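Local atomic coordinates of R.Pab1 family restriction endonuclease (PDB entry 7CFA), a protein that probably acts as a sequence-specific restriction DNA glycosylase, removing a base from its recognition site in double-stranded DNA so that the strand can then be cut. Residues A[82-92]-A[203-212]; A[110-118]-A[157-168]. The protein carries 2 engineered substitutions. All blocks are in the same frame, centred on the assembly; numbering follows the deposited sequence.

In the fold
Contacts 1 and 2 lie on opposite sides of the chain's centre, their centres 31 Å apart and their nearest atoms about 13 Å from each other. Along the sequence contact 2 is nested: both 110-118 and 157-168 fall inside the loop that 82-92 and 203-212 close. Contact 1 belongs to the helical side, where helix 79-88 meets the start of helix 208-219; contact 2 lies where the short helix 111-114 meets the hairpin of strands 152-159 and 166-175 in the antiparallel sheet. Helix 223-237 borders both, touching Ile-83 and Leu-110. Contact 1 is buried and joins helices within one subunit, untouched by the second, whereas contact 2 joins the sheet to the helical side next to the dimer partner.

Contact 1: residues A[82-92]-A[203-212]; sequences IIFQFFKHNII and ISRNNINIFL
The ring of Phe-86 carries Ile-208 CD1 on one face, 3.6 Å above the plane and offset toward the rim, while Ile-203 O lies in plane at the edge, 3.2 Å from Phe-86 CZ, as do Ile-82 O and Ile-91 CB around the rim. Phe-211, the second ring to take part, has Ile-82 CG2 over a face and Ile-208 O at its edge. The CG1 branch of Ile-208 stands opposite its backbone N (chi1 -177°), and a bend at chi2 (57°) sets CD1 over Phe-86; the same CG1 also meets Ile-92 CD1 at 3.7 Å. Leu-212 CD2 rests against both Ile-92 CD1 and Ile-83 CG2, 3.9 Å from each. The side chains of Ile-82 and Ile-203 cross at about a right angle, with CD1 of each 3.7 Å apart. No hydrogen bond spans the two segments. Helix 79-88 ends in a Schellman motif with Asn-90 as C-prime residue, beyond which Ile-91 CG2 packs on Arg-205 CB. The axes of 82-88 and 208-212 approach to 10.3 Å, their directions 128° apart. Phe-6 meets Phe-86 edge-to-face, strand 8-13 lies against Ile-82 and Phe-86, Leu-97 of helix 94-106 touches Leu-212, and Ile-236 of helix 223-237 packs on Ile-83.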
loop_
_atom_site.group_PDB
_atom_site.type_symbol
_atom_site.label_atom_id
_atom_site.label_comp_id
_atom_site.label_asym_id
_atom_site.label_seq_id
_atom_site.Cartn_x
_atom_site.Cartn_y
_atom_site.Cartn_z
ATOM N N ILE A 82 -1.703 -0.988 28.225
ATOM C CA ILE A 82 -0.608 -1.747 28.825
ATOM C C ILE A 82 0.165 -0.871 29.801
ATOM O O ILE A 82 0.460 -1.277 30.931
ATOM C CB ILE A 82 0.310 -2.321 27.731
ATOM C CG1 ILE A 82 -0.419 -3.406 26.937
ATOM C CG2 ILE A 82 1.591 -2.871 28.340
ATOM C CD1 ILE A 82 0.236 -3.733 25.609
ATOM N N ILE A 83 0.494 0.352 29.380
ATOM C CA ILE A 83 1.232 1.264 30.244
ATOM C C ILE A 83 0.400 1.656 31.457
ATOM O O ILE A 83 0.937 1.812 32.561
ATOM C CB ILE A 83 1.689 2.490 29.432
ATOM C CG1 ILE A 83 2.687 2.057 28.354
ATOM C CG2 ILE A 83 2.301 3.552 30.337
ATOM C CD1 ILE A 83 3.169 3.181 27.469
ATOM N N PHE A 84 -0.916 1.797 31.286
ATOM C CA PHE A 84 -1.778 2.155 32.408
ATOM C C PHE A 84 -1.770 1.070 33.478
ATOM O O PHE A 84 -1.679 1.364 34.675
ATOM C CB PHE A 84 -3.201 2.409 31.912
ATOM C CG PHE A 84 -4.198 2.635 33.015
ATOM C CD1 PHE A 84 -4.341 3.886 33.591
ATOM C CD2 PHE A 84 -4.993 1.597 33.474
ATOM C CE1 PHE A 84 -5.258 4.097 34.605
ATOM C CE2 PHE A 84 -5.909 1.801 34.488
ATOM C CZ PHE A 84 -6.043 3.053 35.055
ATOM N N GLN A 85 -1.875 -0.196 33.064
ATOM C CA GLN A 85 -1.946 -1.285 34.036
ATOM C C GLN A 85 -0.629 -1.451 34.784
ATOM O O GLN A 85 -0.626 -1.721 35.991
ATOM C CB GLN A 85 -2.338 -2.590 33.342
ATOM C CG GLN A 85 -3.741 -2.586 32.754
ATOM C CD GLN A 85 -4.151 -3.943 32.213
ATOM O OE1 GLN A 85 -3.949 -4.972 32.860
ATOM N NE2 GLN A 85 -4.730 -3.953 31.017
ATOM N N PHE A 86 0.501 -1.296 34.091
ATOM C CA PHE A 86 1.789 -1.421 34.765
ATOM C C PHE A 86 2.081 -0.216 35.649
ATOM O O PHE A 86 2.813 -0.340 36.636
ATOM C CB PHE A 86 2.903 -1.630 33.743
ATOM C CG PHE A 86 3.054 -3.057 33.314
ATOM C CD1 PHE A 86 3.963 -3.889 33.947
ATOM C CD2 PHE A 86 2.270 -3.574 32.296
ATOM C CE1 PHE A 86 4.100 -5.208 33.563
ATOM C CE2 PHE A 86 2.401 -4.893 31.906
ATOM C CZ PHE A 86 3.319 -5.711 32.542
ATOM N N PHE A 87 1.524 0.949 35.315
ATOM C CA PHE A 87 1.580 2.073 36.239
ATOM C C PHE A 87 0.615 1.883 37.401
ATOM O O PHE A 87 0.907 2.313 38.522
ATOM C CB PHE A 87 1.274 3.381 35.510
ATOM C CG PHE A 87 1.401 4.598 36.380
ATOM C CD1 PHE A 87 2.640 5.171 36.611
ATOM C CD2 PHE A 87 0.284 5.165 36.974
ATOM C CE1 PHE A 87 2.765 6.287 37.413
ATOM C CE2 PHE A 87 0.401 6.282 37.778
ATOM C CZ PHE A 87 1.642 6.845 37.998
ATOM N N LYS A 88 -0.529 1.241 37.149
ATOM C CA LYS A 88 -1.490 0.975 38.214
ATOM C C LYS A 88 -0.918 0.011 39.243
ATOM O O LYS A 88 -1.174 0.153 40.445
ATOM C CB LYS A 88 -2.783 0.420 37.614
ATOM C CG LYS A 88 -3.800 -0.054 38.640
ATOM C CD LYS A 88 -5.011 -0.684 37.967
ATOM C CE LYS A 88 -5.997 -1.214 38.996
ATOM N NZ LYS A 88 -7.169 -1.873 38.359
ATOM N N HIS A 89 -0.139 -0.970 38.791
ATOM C CA HIS A 89 0.474 -1.959 39.665
ATOM C C HIS A 89 1.870 -1.551 40.128
ATOM O O HIS A 89 2.645 -2.410 40.563
ATOM C CB HIS A 89 0.512 -3.319 38.967
ATOM C CG HIS A 89 -0.838 -3.943 38.795
ATOM N ND1 HIS A 89 -1.708 -3.575 37.791
ATOM C CD2 HIS A 89 -1.475 -4.901 39.511
ATOM C CE1 HIS A 89 -2.818 -4.284 37.891
ATOM N NE2 HIS A 89 -2.702 -5.095 38.926
ATOM N N ASN A 90 2.207 -0.262 40.025
ATOM C CA ASN A 90 3.415 0.311 40.626
ATOM C C ASN A 90 4.701 -0.284 40.062
ATOM O O ASN A 90 5.699 -0.408 40.771
ATOM C CB ASN A 90 3.404 0.161 42.149
ATOM C CG ASN A 90 2.496 1.162 42.831
ATOM O OD1 ASN A 90 2.513 2.352 42.518
ATOM N ND2 ASN A 90 1.697 0.681 43.775
ATOM N N ILE A 91 4.710 -0.657 38.788
ATOM C CA ILE A 91 5.932 -1.109 38.136
ATOM C C ILE A 91 6.607 0.021 37.369
ATOM O O ILE A 91 7.829 0.162 37.418
ATOM C CB ILE A 91 5.638 -2.314 37.218
ATOM C CG1 ILE A 91 5.198 -3.522 38.050
ATOM C CG2 ILE A 91 6.855 -2.664 36.370
ATOM C CD1 ILE A 91 5.090 -4.805 37.258
ATOM N N ILE A 92 5.825 0.847 36.689
ATOM C CA ILE A 92 6.343 2.001 35.969
ATOM C C ILE A 92 6.471 3.169 36.935
ATOM O O ILE A 92 5.500 3.544 37.601
ATOM C CB ILE A 92 5.426 2.358 34.789
ATOM C CG1 ILE A 92 5.417 1.231 33.752
ATOM C CG2 ILE A 92 5.844 3.683 34.166
ATOM C CD1 ILE A 92 4.559 1.529 32.543
ATOM N N ILE A 203 4.283 -9.726 28.888
ATOM C CA ILE A 203 4.731 -8.382 29.231
ATOM C C ILE A 203 4.893 -8.318 30.741
ATOM O O ILE A 203 3.957 -8.636 31.483
ATOM C CB ILE A 203 3.738 -7.315 28.741
ATOM C CG1 ILE A 203 3.432 -7.514 27.255
ATOM C CG2 ILE A 203 4.288 -5.919 29.000
ATOM C CD1 ILE A 203 2.327 -6.617 26.739
ATOM N N SER A 204 6.075 -7.914 31.197
ATOM C CA SER A 204 6.356 -7.862 32.626
ATOM C C SER A 204 7.364 -6.750 32.883
ATOM O O SER A 204 7.704 -5.973 31.987
ATOM C CB SER A 204 6.867 -9.217 33.131
ATOM O OG SER A 204 8.170 -9.481 32.640
ATOM N N ARG A 205 7.849 -6.684 34.126
ATOM C CA ARG A 205 8.852 -5.695 34.500
ATOM C C ARG A 205 10.125 -5.814 33.673
ATOM O O ARG A 205 10.860 -4.828 33.543
ATOM C CB ARG A 205 9.186 -5.836 35.986
ATOM C CG ARG A 205 9.715 -7.212 36.362
ATOM C CD ARG A 205 10.051 -7.299 37.840
ATOM N NE ARG A 205 10.502 -8.635 38.215
ATOM C CZ ARG A 205 10.876 -8.978 39.443
ATOM N NH1 ARG A 205 10.855 -8.080 40.418
ATOM N NH2 ARG A 205 11.273 -10.217 39.696
ATOM N N ASN A 206 10.404 -6.990 33.109
ATOM C CA ASN A 206 11.630 -7.200 32.352
ATOM C C ASN A 206 11.585 -6.596 30.955
ATOM O O ASN A 206 12.642 -6.458 30.329
ATOM C CB ASN A 206 11.936 -8.696 32.248
ATOM C CG ASN A 206 12.158 -9.341 33.602
ATOM O OD1 ASN A 206 12.655 -8.706 34.533
ATOM N ND2 ASN A 206 11.788 -10.610 33.717
ATOM N N ASN A 207 10.403 -6.232 30.449
ATOM C CA ASN A 207 10.320 -5.682 29.102
ATOM C C ASN A 207 9.311 -4.543 28.990
ATOM O O ASN A 207 8.933 -4.176 27.870
ATOM C CB ASN A 207 9.975 -6.780 28.082
ATOM C CG ASN A 207 8.644 -7.463 28.371
ATOM O OD1 ASN A 207 7.836 -6.983 29.168
ATOM N ND2 ASN A 207 8.409 -8.591 27.711
ATOM N N ILE A 208 8.861 -3.977 30.113
ATOM C CA ILE A 208 7.850 -2.926 30.049
ATOM C C ILE A 208 8.421 -1.657 29.428
ATOM O O ILE A 208 7.696 -0.905 28.763
ATOM C CB ILE A 208 7.261 -2.660 31.450
ATOM C CG1 ILE A 208 6.144 -1.614 31.380
ATOM C CG2 ILE A 208 8.346 -2.221 32.424
ATOM C CD1 ILE A 208 5.013 -1.985 30.441
ATOM N N ASN A 209 9.719 -1.400 29.607
ATOM C CA ASN A 209 10.311 -0.181 29.064
ATOM C C ASN A 209 10.308 -0.160 27.541
ATOM O O ASN A 209 10.432 0.919 26.950
ATOM C CB ASN A 209 11.735 -0.002 29.589
ATOM C CG ASN A 209 11.765 0.599 30.979
ATOM O OD1 ASN A 209 11.750 1.819 31.140
ATOM N ND2 ASN A 209 11.798 -0.256 31.994
ATOM N N ILE A 210 10.170 -1.321 26.897
ATOM C CA ILE A 210 9.972 -1.348 25.451
ATOM C C ILE A 210 8.699 -0.601 25.078
ATOM O O ILE A 210 8.674 0.186 24.125
ATOM C CB ILE A 210 9.940 -2.802 24.948
ATOM C CG1 ILE A 210 11.304 -3.460 25.158
ATOM C CG2 ILE A 210 9.518 -2.856 23.485
ATOM C CD1 ILE A 210 11.314 -4.931 24.858
ATOM N N PHE A 211 7.624 -0.826 25.831
ATOM C CA PHE A 211 6.368 -0.149 25.537
ATOM C C PHE A 211 6.423 1.324 25.920
ATOM O O PHE A 211 5.754 2.150 25.287
ATOM C CB PHE A 211 5.217 -0.879 26.237
ATOM C CG PHE A 211 5.068 -2.309 25.791
ATOM C CD1 PHE A 211 5.806 -3.316 26.397
ATOM C CD2 PHE A 211 4.217 -2.642 24.749
ATOM C CE1 PHE A 211 5.688 -4.628 25.979
ATOM C CE2 PHE A 211 4.095 -3.955 24.329
ATOM C CZ PHE A 211 4.833 -4.947 24.944
ATOM N N LEU A 212 7.224 1.677 26.930
ATOM C CA LEU A 212 7.414 3.088 27.261
ATOM C C LEU A 212 8.174 3.817 26.160
ATOM O O LEU A 212 7.821 4.946 25.797
ATOM C CB LEU A 212 8.146 3.228 28.594
ATOM C CG LEU A 212 7.326 2.963 29.857
ATOM C CD1 LEU A 212 8.219 2.990 31.085
ATOM C CD2 LEU A 212 6.207 3.985 29.986
#

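Contact 2: residues A[110-118]-A[157-168]; sequences LIEDKMKIN and IKEKQRAIGVQG
Glu-112 and Val-166 bring the backbones to 5.7 Å between their CA atoms, the short helix 111-114 and the extended residues after it running past a hairpin in which Lys-158 and Gln-167 form a hydrogen-bonded antiparallel pair. Glu-112 is stretched out beyond CG (chi2 180°), which carries its carboxylate to the hairpin's second strand. There OE2 accepts from Gly-168 N at 3.3 Å, on its anti side and somewhat out of plane. Lys-160 NZ comes from above the carboxylate plane to make a salt bridge with Glu-112 OE1 at 3.0 Å, and also reaches Val-166 O weakly; its charge would ease the nearness of that carbonyl to the carboxylate. Val-166 CG2 lies against the carbonyl oxygens of Glu-112 and Met-115, 3.3 Å from Glu-112 O. Ile-117 CD1 lies against the Lys-158 to Glu-159 peptide and 3.7 Å from Val-166 CG1. Ile-157 sends CG1 to Met-115 CB (3.9 Å) and CD1 to Ile-111 CG2 (4.0 Å). Lys-116 O is hydrogen-bonded to Tyr-136 OH of the second subunit, whose Val-127 packs on Ile-111. Here a short helix and the residues after it pack against the turn end of a beta hairpin in the large antiparallel sheet, consistent with the half-pipe fold of R.PabI relatives.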
loop_
_atom_site.group_PDB
_atom_site.type_symbol
_atom_site.label_atom_id
_atom_site.label_comp_id
_atom_site.label_asym_id
_atom_site.label_seq_id
_atom_site.Cartn_x
_atom_site.Cartn_y
_atom_site.Cartn_z
ATOM N N LEU A 110 9.501 16.530 14.319
ATOM C CA LEU A 110 8.447 15.548 14.126
ATOM C C LEU A 110 8.743 14.690 12.901
ATOM O O LEU A 110 9.284 15.170 11.901
ATOM C CB LEU A 110 7.082 16.224 13.971
ATOM C CG LEU A 110 6.599 16.995 15.196
ATOM C CD1 LEU A 110 5.302 17.721 14.884
ATOM C CD2 LEU A 110 6.426 16.058 16.384
ATOM N N ILE A 111 8.366 13.414 12.994
ATOM C CA ILE A 111 8.681 12.456 11.938
ATOM C C ILE A 111 7.985 12.835 10.633
ATOM O O ILE A 111 8.596 12.818 9.559
ATOM C CB ILE A 111 8.307 11.033 12.391
ATOM C CG1 ILE A 111 9.279 10.554 13.467
ATOM C CG2 ILE A 111 8.264 10.071 11.207
ATOM C CD1 ILE A 111 8.977 9.172 13.997
ATOM N N GLU A 112 6.697 13.180 10.702
ATOM C CA GLU A 112 5.962 13.523 9.489
ATOM C C GLU A 112 6.422 14.836 8.869
ATOM O O GLU A 112 6.057 15.119 7.724
ATOM C CB GLU A 112 4.460 13.569 9.781
ATOM C CG GLU A 112 3.872 12.199 10.088
ATOM C CD GLU A 112 2.386 12.237 10.390
ATOM O OE1 GLU A 112 1.788 13.333 10.327
ATOM O OE2 GLU A 112 1.818 11.166 10.691
ATOM N N ASP A 113 7.211 15.637 9.586
ATOM C CA ASP A 113 7.803 16.837 9.012
ATOM C C ASP A 113 9.207 16.606 8.470
ATOM O O ASP A 113 9.625 17.321 7.552
ATOM C CB ASP A 113 7.842 17.965 10.052
ATOM C CG ASP A 113 6.456 18.433 10.457
ATOM O OD1 ASP A 113 5.550 18.425 9.598
ATOM O OD2 ASP A 113 6.273 18.807 11.635
ATOM N N LYS A 114 9.935 15.623 9.002
ATOM C CA LYS A 114 11.294 15.336 8.559
ATOM C C LYS A 114 11.371 14.231 7.517
ATOM O O LYS A 114 12.318 14.209 6.726
ATOM C CB LYS A 114 12.173 14.948 9.754
ATOM C CG LYS A 114 12.252 16.004 10.845
ATOM C CD LYS A 114 12.772 17.327 10.306
ATOM C CE LYS A 114 12.829 18.385 11.399
ATOM N NZ LYS A 114 13.325 19.696 10.888
ATOM N N MET A 115 10.414 13.307 7.497
ATOM C CA MET A 115 10.443 12.222 6.527
ATOM C C MET A 115 9.789 12.673 5.229
ATOM O O MET A 115 8.690 13.238 5.237
ATOM C CB MET A 115 9.743 10.984 7.086
ATOM C CG MET A 115 10.458 10.366 8.282
ATOM S SD MET A 115 12.161 9.870 7.922
ATOM C CE MET A 115 13.090 11.141 8.770
ATOM N N LYS A 116 10.472 12.435 4.115
ATOM C CA LYS A 116 10.046 12.925 2.815
ATOM C C LYS A 116 9.867 11.766 1.848
ATOM O O LYS A 116 10.704 10.861 1.784
ATOM C CB LYS A 116 11.059 13.923 2.241
ATOM C CG LYS A 116 11.329 15.129 3.133
ATOM C CD LYS A 116 10.089 16.001 3.296
ATOM C CE LYS A 116 10.351 17.151 4.259
ATOM N NZ LYS A 116 9.102 17.866 4.643
ATOM N N ILE A 117 8.765 11.800 1.109
ATOM C CA ILE A 117 8.562 10.914 -0.028
ATOM C C ILE A 117 9.130 11.601 -1.261
ATOM O O ILE A 117 8.792 12.755 -1.551
ATOM C CB ILE A 117 7.073 10.576 -0.204
ATOM C CG1 ILE A 117 6.569 9.782 1.005
ATOM C CG2 ILE A 117 6.843 9.801 -1.494
ATOM C CD1 ILE A 117 5.103 9.415 0.937
ATOM N N ASN A 118 10.004 10.902 -1.979
ATOM C CA ASN A 118 10.754 11.472 -3.087
ATOM C C ASN A 118 10.225 10.962 -4.418
ATOM O O ASN A 118 9.864 9.787 -4.547
ATOM C CB ASN A 118 12.243 11.131 -2.978
ATOM C CG ASN A 118 12.918 11.819 -1.814
ATOM O OD1 ASN A 118 12.629 12.972 -1.506
ATOM N ND2 ASN A 118 13.835 11.114 -1.163
ATOM N N ILE A 157 6.190 5.293 5.958
ATOM C CA ILE A 157 5.776 6.641 5.585
ATOM C C ILE A 157 5.030 6.568 4.258
ATOM O O ILE A 157 5.589 6.131 3.246
ATOM C CB ILE A 157 6.981 7.590 5.489
ATOM C CG1 ILE A 157 7.761 7.604 6.806
ATOM C CG2 ILE A 157 6.526 8.992 5.123
ATOM C CD1 ILE A 157 6.953 8.083 7.993
ATOM N N LYS A 158 3.770 6.999 4.260
ATOM C CA LYS A 158 2.942 7.040 3.062
ATOM C C LYS A 158 2.323 8.426 2.923
ATOM O O LYS A 158 2.408 9.263 3.826
ATOM C CB LYS A 158 1.846 5.967 3.097
ATOM C CG LYS A 158 2.361 4.536 3.018
ATOM C CD LYS A 158 2.995 4.238 1.666
ATOM C CE LYS A 158 3.482 2.799 1.595
ATOM N NZ LYS A 158 4.078 2.463 0.271
ATOM N N GLU A 159 1.694 8.664 1.773
ATOM C CA GLU A 159 1.053 9.949 1.529
ATOM C C GLU A 159 -0.206 10.088 2.374
ATOM O O GLU A 159 -0.921 9.113 2.617
ATOM C CB GLU A 159 0.691 10.105 0.049
ATOM C CG GLU A 159 1.843 9.915 -0.924
ATOM C CD GLU A 159 1.989 8.476 -1.380
ATOM O OE1 GLU A 159 1.412 7.584 -0.724
ATOM O OE2 GLU A 159 2.675 8.241 -2.397
ATOM N N LYS A 160 -0.475 11.311 2.824
ATOM C CA LYS A 160 -1.733 11.586 3.505
ATOM C C LYS A 160 -2.885 11.492 2.514
ATOM O O LYS A 160 -2.830 12.074 1.425
ATOM C CB LYS A 160 -1.709 12.969 4.151
ATOM C CG LYS A 160 -0.838 13.081 5.386
ATOM C CD LYS A 160 -1.071 14.416 6.073
ATOM C CE LYS A 160 -0.186 14.585 7.295
ATOM N NZ LYS A 160 -0.407 13.501 8.292
ATOM N N GLN A 161 -3.927 10.755 2.885
ATOM C CA GLN A 161 -5.084 10.584 2.016
ATOM C C GLN A 161 -5.934 11.844 2.054
ATOM O O GLN A 161 -6.374 12.267 3.128
ATOM C CB GLN A 161 -5.902 9.368 2.441
ATOM C CG GLN A 161 -5.151 8.061 2.335
ATOM C CD GLN A 161 -4.718 7.753 0.916
ATOM O OE1 GLN A 161 -5.514 7.834 -0.021
ATOM N NE2 GLN A 161 -3.451 7.398 0.750
ATOM N N ARG A 162 -6.156 12.443 0.883
ATOM C CA ARG A 162 -6.974 13.650 0.758
ATOM C C ARG A 162 -6.398 14.806 1.571
ATOM O O ARG A 162 -7.133 15.624 2.126
ATOM C CB ARG A 162 -8.423 13.378 1.167
ATOM C CG ARG A 162 -9.115 12.334 0.315
ATOM C CD ARG A 162 -10.540 12.113 0.784
ATOM N NE ARG A 162 -11.325 13.339 0.696
ATOM C CZ ARG A 162 -12.076 13.667 -0.349
ATOM N NH1 ARG A 162 -12.152 12.856 -1.397
ATOM N NH2 ARG A 162 -12.752 14.807 -0.345
ATOM N N ALA A 163 -5.070 14.876 1.640
ATOM C CA ALA A 163 -4.405 15.909 2.421
ATOM C C ALA A 163 -2.997 16.115 1.883
ATOM O O ALA A 163 -2.517 15.367 1.029
ATOM C CB ALA A 163 -4.364 15.552 3.911
ATOM N N ILE A 164 -2.336 17.138 2.418
ATOM C CA ILE A 164 -0.966 17.491 2.063
ATOM C C ILE A 164 -0.040 16.969 3.151
ATOM O O ILE A 164 -0.318 17.135 4.344
ATOM C CB ILE A 164 -0.816 19.015 1.899
ATOM C CG1 ILE A 164 -1.592 19.491 0.671
ATOM C CG2 ILE A 164 0.649 19.411 1.797
ATOM C CD1 ILE A 164 -1.064 18.929 -0.622
ATOM N N GLY A 165 1.055 16.344 2.748
ATOM C CA GLY A 165 2.031 15.829 3.679
ATOM C C GLY A 165 2.117 14.318 3.649
ATOM O O GLY A 165 1.619 13.648 2.739
ATOM N N VAL A 166 2.768 13.771 4.675
ATOM C CA VAL A 166 2.976 12.337 4.792
ATOM C C VAL A 166 2.475 11.874 6.153
ATOM O O VAL A 166 2.321 12.661 7.088
ATOM C CB VAL A 166 4.455 11.943 4.602
ATOM C CG1 VAL A 166 4.941 12.361 3.225
ATOM C CG2 VAL A 166 5.312 12.566 5.692
ATOM N N GLN A 167 2.219 10.573 6.249
ATOM C CA GLN A 167 1.748 9.954 7.477
ATOM C C GLN A 167 2.593 8.727 7.788
ATOM O O GLN A 167 3.071 8.041 6.876
ATOM C CB GLN A 167 0.270 9.552 7.381
ATOM C CG GLN A 167 -0.035 8.595 6.238
ATOM C CD GLN A 167 -1.467 8.099 6.260
ATOM O OE1 GLN A 167 -2.072 7.960 7.323
ATOM N NE2 GLN A 167 -2.019 7.832 5.082
ATOM N N GLY A 168 2.763 8.455 9.069
ATOM C CA GLY A 168 3.537 7.316 9.539
ATOM C C GLY A 168 2.633 6.265 10.163
ATOM O O GLY A 168 1.729 6.589 10.936
#